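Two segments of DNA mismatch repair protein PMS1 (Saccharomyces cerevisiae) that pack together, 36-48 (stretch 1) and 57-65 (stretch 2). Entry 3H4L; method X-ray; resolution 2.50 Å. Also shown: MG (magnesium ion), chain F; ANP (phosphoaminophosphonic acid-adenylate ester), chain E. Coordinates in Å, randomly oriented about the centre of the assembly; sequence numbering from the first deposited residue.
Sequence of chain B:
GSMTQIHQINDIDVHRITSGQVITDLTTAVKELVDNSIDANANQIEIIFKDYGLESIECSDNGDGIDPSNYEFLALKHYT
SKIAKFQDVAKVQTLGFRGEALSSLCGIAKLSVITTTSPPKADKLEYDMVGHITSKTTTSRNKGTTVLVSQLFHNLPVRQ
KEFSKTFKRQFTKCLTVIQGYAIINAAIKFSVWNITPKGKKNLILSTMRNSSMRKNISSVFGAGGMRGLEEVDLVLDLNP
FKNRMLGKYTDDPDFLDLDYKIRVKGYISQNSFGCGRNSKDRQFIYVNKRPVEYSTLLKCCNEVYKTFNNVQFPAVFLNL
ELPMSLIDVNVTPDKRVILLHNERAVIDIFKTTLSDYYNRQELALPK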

# COMPACT_ATOMS: atom_id res chain seq x y z
N ASN B 36 -2.77 -9.08 -20.42
CA ASN B 36 -3.74 -10.12 -20.69
C ASN B 36 -5.14 -9.74 -20.24
O ASN B 36 -6.12 -9.99 -20.95
N SER B 37 -5.25 -9.11 -19.07
CA SER B 37 -6.56 -8.70 -18.56
C SER B 37 -7.16 -7.68 -19.51
O SER B 37 -8.30 -7.82 -19.94
N ILE B 38 -6.40 -6.65 -19.87
CA ILE B 38 -6.93 -5.65 -20.78
C ILE B 38 -7.38 -6.31 -22.08
O ILE B 38 -8.42 -5.97 -22.61
N ASP B 39 -6.59 -7.26 -22.57
CA ASP B 39 -6.94 -7.98 -23.80
C ASP B 39 -8.24 -8.75 -23.63
O ASP B 39 -8.93 -9.05 -24.60
N ALA B 40 -8.55 -9.09 -22.38
CA ALA B 40 -9.76 -9.85 -22.09
C ALA B 40 -10.98 -8.94 -21.92
O ALA B 40 -12.04 -9.38 -21.48
N ASN B 41 -10.81 -7.67 -22.26
CA ASN B 41 -11.91 -6.72 -22.19
C ASN B 41 -12.43 -6.56 -20.78
O ASN B 41 -13.65 -6.58 -20.54
N ALA B 42 -11.51 -6.43 -19.83
CA ALA B 42 -11.89 -6.23 -18.44
C ALA B 42 -12.00 -4.73 -18.24
O ALA B 42 -11.32 -3.97 -18.91
N ASN B 43 -12.88 -4.31 -17.34
CA ASN B 43 -13.01 -2.89 -17.04
C ASN B 43 -12.63 -2.72 -15.57
O ASN B 43 -12.59 -1.61 -15.04
N GLN B 44 -12.35 -3.85 -14.93
CA GLN B 44 -11.93 -3.82 -13.54
C GLN B 44 -10.71 -4.73 -13.32
O GLN B 44 -10.75 -5.93 -13.58
N ILE B 45 -9.63 -4.14 -12.83
CA ILE B 45 -8.42 -4.92 -12.59
C ILE B 45 -7.88 -4.72 -11.19
O ILE B 45 -7.57 -3.61 -10.77
N GLU B 46 -7.75 -5.83 -10.48
CA GLU B 46 -7.27 -5.81 -9.12
C GLU B 46 -6.00 -6.62 -9.03
O GLU B 46 -5.94 -7.74 -9.56
N ILE B 47 -5.00 -6.06 -8.37
CA ILE B 47 -3.70 -6.68 -8.21
C ILE B 47 -3.35 -6.75 -6.74
O ILE B 47 -3.33 -5.74 -6.04
N ILE B 48 -3.09 -7.96 -6.26
CA ILE B 48 -2.76 -8.16 -4.87
C ILE B 48 -1.36 -8.75 -4.72
O ILE B 48 -1.07 -9.84 -5.22
N ILE B 57 1.95 -12.65 -6.56
CA ILE B 57 1.25 -11.55 -7.19
C ILE B 57 0.01 -12.14 -7.79
O ILE B 57 0.07 -13.17 -8.44
N GLU B 58 -1.11 -11.47 -7.58
CA GLU B 58 -2.37 -11.95 -8.11
C GLU B 58 -3.06 -10.89 -8.97
O GLU B 58 -3.17 -9.73 -8.59
N CYS B 59 -3.51 -11.30 -10.14
CA CYS B 59 -4.19 -10.35 -11.01
C CYS B 59 -5.61 -10.83 -11.28
O CYS B 59 -5.82 -11.92 -11.82
N SER B 60 -6.58 -10.00 -10.87
CA SER B 60 -8.00 -10.32 -11.04
C SER B 60 -8.73 -9.33 -11.92
O SER B 60 -8.63 -8.12 -11.73
N ASP B 61 -9.47 -9.86 -12.89
CA ASP B 61 -10.22 -9.02 -13.79
C ASP B 61 -11.62 -9.58 -14.01
O ASP B 61 -11.91 -10.72 -13.63
N ASN B 62 -12.49 -8.79 -14.62
CA ASN B 62 -13.84 -9.22 -14.91
C ASN B 62 -13.98 -9.37 -16.43
O ASN B 62 -15.04 -9.13 -17.00
N GLY B 63 -12.90 -9.79 -17.07
CA GLY B 63 -12.92 -9.96 -18.51
C GLY B 63 -13.71 -11.16 -18.99
O GLY B 63 -14.45 -11.79 -18.23
N ASP B 64 -13.54 -11.49 -20.26
CA ASP B 64 -14.24 -12.59 -20.90
C ASP B 64 -13.90 -13.97 -20.37
O ASP B 64 -14.62 -14.93 -20.65
N GLY B 65 -12.83 -14.10 -19.59
CA GLY B 65 -12.47 -15.40 -19.06
C GLY B 65 -11.84 -16.31 -20.10
O GLY B 65 -11.74 -15.94 -21.26

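How do the side chains sort themselves on the two antiparallel strands? Ile 45, Ile 47, Cys 59 and Asp 61 share one face. Ile 47 (m, t) sets CG2 4.2 Å from CG1 of Ile 57, while Cys 59 (t) brings SG 4.1 Å from CG2 of Ile 45. On the other face, Glu 46 and Ile 48 pair with Ser 60 and Glu 58; CB of Ile 48 lies 4.3 Å from CB of Glu 58.

What fills the space beside the helix end? Ser 37 (m) points toward stretch 2, its OG donating to OD2 of Asp 61 at 2.7 Å and lying 3.5 Å from SG of Cys 59. The small CB of Ala 42 nestles 3.4 Å from CB of Asp 61.

Why does Gly 63 fit so closely? Its CA sits 3.2 Å from O of Ala 40, where a CB would clash with that oxygen. Alongside, Asn 62 (p) curls back: its ND2 donates to OD1 of Asn 43 at 2.6 Å.

How does the nucleotide join in? Asp 61 (p) also accepts from ANP N6, 3.1 Å from its OD2, and CB of Ala 40 lies 3.6 Å from ANP N1. Farther along, OD1 of Asn 36 (m) binds MG at 2.2 Å; water 1 links OD2 of Asp 39 (3.0 Å) to ANP O2G (2.7 Å).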

# COMPACT_ATOMS: atom_id res chain seq x y z
CB ASN B 36 -3.29 -11.43 -20.04
CG ASN B 36 -2.17 -12.08 -20.82
OD1 ASN B 36 -1.96 -11.77 -21.99
ND2 ASN B 36 -1.46 -12.99 -20.18
CB SER B 37 -6.43 -8.11 -17.15
OG SER B 37 -6.13 -9.12 -16.20
CB ILE B 38 -5.90 -4.56 -21.07
CG1 ILE B 38 -5.53 -3.83 -19.78
CG2 ILE B 38 -6.46 -3.57 -22.06
CD1 ILE B 38 -4.40 -2.85 -19.95
CB ASP B 39 -5.86 -9.00 -24.20
CG ASP B 39 -4.56 -8.36 -24.66
OD1 ASP B 39 -4.62 -7.28 -25.28
OD2 ASP B 39 -3.49 -8.96 -24.43
CB ALA B 40 -9.56 -10.70 -20.85
CB ASN B 41 -13.04 -7.17 -23.10
CG ASN B 41 -12.56 -7.46 -24.50
OD1 ASN B 41 -12.03 -6.58 -25.18
ND2 ASN B 41 -12.73 -8.71 -24.95
CB ALA B 42 -10.83 -6.80 -17.52
CB ASN B 43 -14.43 -2.36 -17.29
CG ASN B 43 -15.49 -3.16 -16.57
OD1 ASN B 43 -15.36 -3.47 -15.38
ND2 ASN B 43 -16.56 -3.50 -17.29
CB GLN B 44 -13.07 -4.24 -12.60
CG GLN B 44 -12.92 -3.63 -11.22
CD GLN B 44 -13.99 -4.06 -10.24
OE1 GLN B 44 -15.19 -4.07 -10.56
NE2 GLN B 44 -13.57 -4.40 -9.02
CB ILE B 45 -7.34 -4.58 -13.61
CG1 ILE B 45 -7.84 -4.95 -15.01
CG2 ILE B 45 -6.06 -5.34 -13.28
CD1 ILE B 45 -6.92 -4.55 -16.12
CB GLU B 46 -8.35 -6.39 -8.20
CG GLU B 46 -8.05 -6.31 -6.73
CD GLU B 46 -9.10 -7.03 -5.92
OE1 GLU B 46 -10.30 -6.76 -6.16
OE2 GLU B 46 -8.72 -7.85 -5.05
CB ILE B 47 -2.64 -5.86 -8.95
CG1 ILE B 47 -3.04 -5.69 -10.42
CG2 ILE B 47 -1.28 -6.51 -8.84
CD1 ILE B 47 -2.12 -4.80 -11.19
CB ILE B 48 -3.81 -9.08 -4.21
CG1 ILE B 48 -5.16 -8.37 -4.22
CG2 ILE B 48 -3.42 -9.41 -2.80
CD1 ILE B 48 -6.29 -9.19 -3.60
CB ILE B 57 2.06 -10.86 -8.30
CG1 ILE B 57 1.10 -9.94 -9.06
CG2 ILE B 57 2.74 -11.86 -9.18
CD1 ILE B 57 1.75 -9.12 -10.12
CB GLU B 58 -3.28 -12.38 -6.95
CG GLU B 58 -4.73 -12.68 -7.37
CD GLU B 58 -5.62 -13.14 -6.21
OE1 GLU B 58 -6.86 -13.00 -6.33
OE2 GLU B 58 -5.10 -13.64 -5.19
CB CYS B 59 -3.42 -10.20 -12.33
SG CYS B 59 -4.07 -8.90 -13.37
CB SER B 60 -8.72 -10.35 -9.68
OG SER B 60 -8.62 -11.62 -9.08
CB ASP B 61 -9.50 -8.91 -15.14
CG ASP B 61 -9.43 -10.24 -15.86
OD1 ASP B 61 -10.48 -10.89 -16.04
OD2 ASP B 61 -8.31 -10.63 -16.27
CB ASN B 62 -14.85 -8.20 -14.36
CG ASN B 62 -14.59 -6.79 -14.85
OD1 ASN B 62 -13.64 -6.55 -15.60
ND2 ASN B 62 -15.44 -5.85 -14.44
CB ASP B 64 -13.98 -12.55 -22.41
CG ASP B 64 -14.41 -11.24 -23.04
OD1 ASP B 64 -14.03 -10.97 -24.19
OD2 ASP B 64 -15.15 -10.49 -22.37
MG MG F . -0.37 -12.17 -23.39
PG ANP E . 0.94 -11.69 -25.85
O1G ANP E . 1.10 -11.79 -24.39
O2G ANP E . 0.08 -10.61 -26.25
O3G ANP E . 2.23 -11.62 -26.62
PB ANP E . -0.93 -13.83 -25.50
O1B ANP E . -1.67 -14.71 -26.45
O2B ANP E . -1.74 -12.96 -24.67
N3B ANP E . 0.22 -13.06 -26.32
PA ANP E . -0.05 -15.03 -23.00
O1A ANP E . 0.07 -13.71 -22.40
O2A ANP E . 0.88 -16.12 -22.59
O3A ANP E . -0.11 -14.83 -24.58
O5' ANP E . -1.42 -15.71 -22.58
C5' ANP E . -2.11 -16.33 -23.60
C4' ANP E . -3.43 -17.00 -23.56
O4' ANP E . -3.87 -17.18 -22.20
C3' ANP E . -4.22 -15.91 -24.18
O3' ANP E . -4.12 -15.97 -25.61
C2' ANP E . -5.58 -16.10 -23.56
O2' ANP E . -6.29 -16.98 -24.40
C1' ANP E . -5.19 -16.64 -22.15
N9 ANP E . -5.17 -15.69 -21.00
C8 ANP E . -4.13 -15.22 -20.21
N7 ANP E . -4.44 -14.38 -19.27
C5 ANP E . -5.81 -14.26 -19.42
C6 ANP E . -6.84 -13.50 -18.75
N6 ANP E . -6.56 -12.71 -17.72
N1 ANP E . -8.17 -13.59 -19.15
C2 ANP E . -8.51 -14.40 -20.21
N3 ANP E . -7.62 -15.16 -20.92
C4 ANP E . -6.29 -15.04 -20.49
O HOH W 1 -0.85 -10.08 -23.72
O HOH W 2 0.47 -11.04 -21.79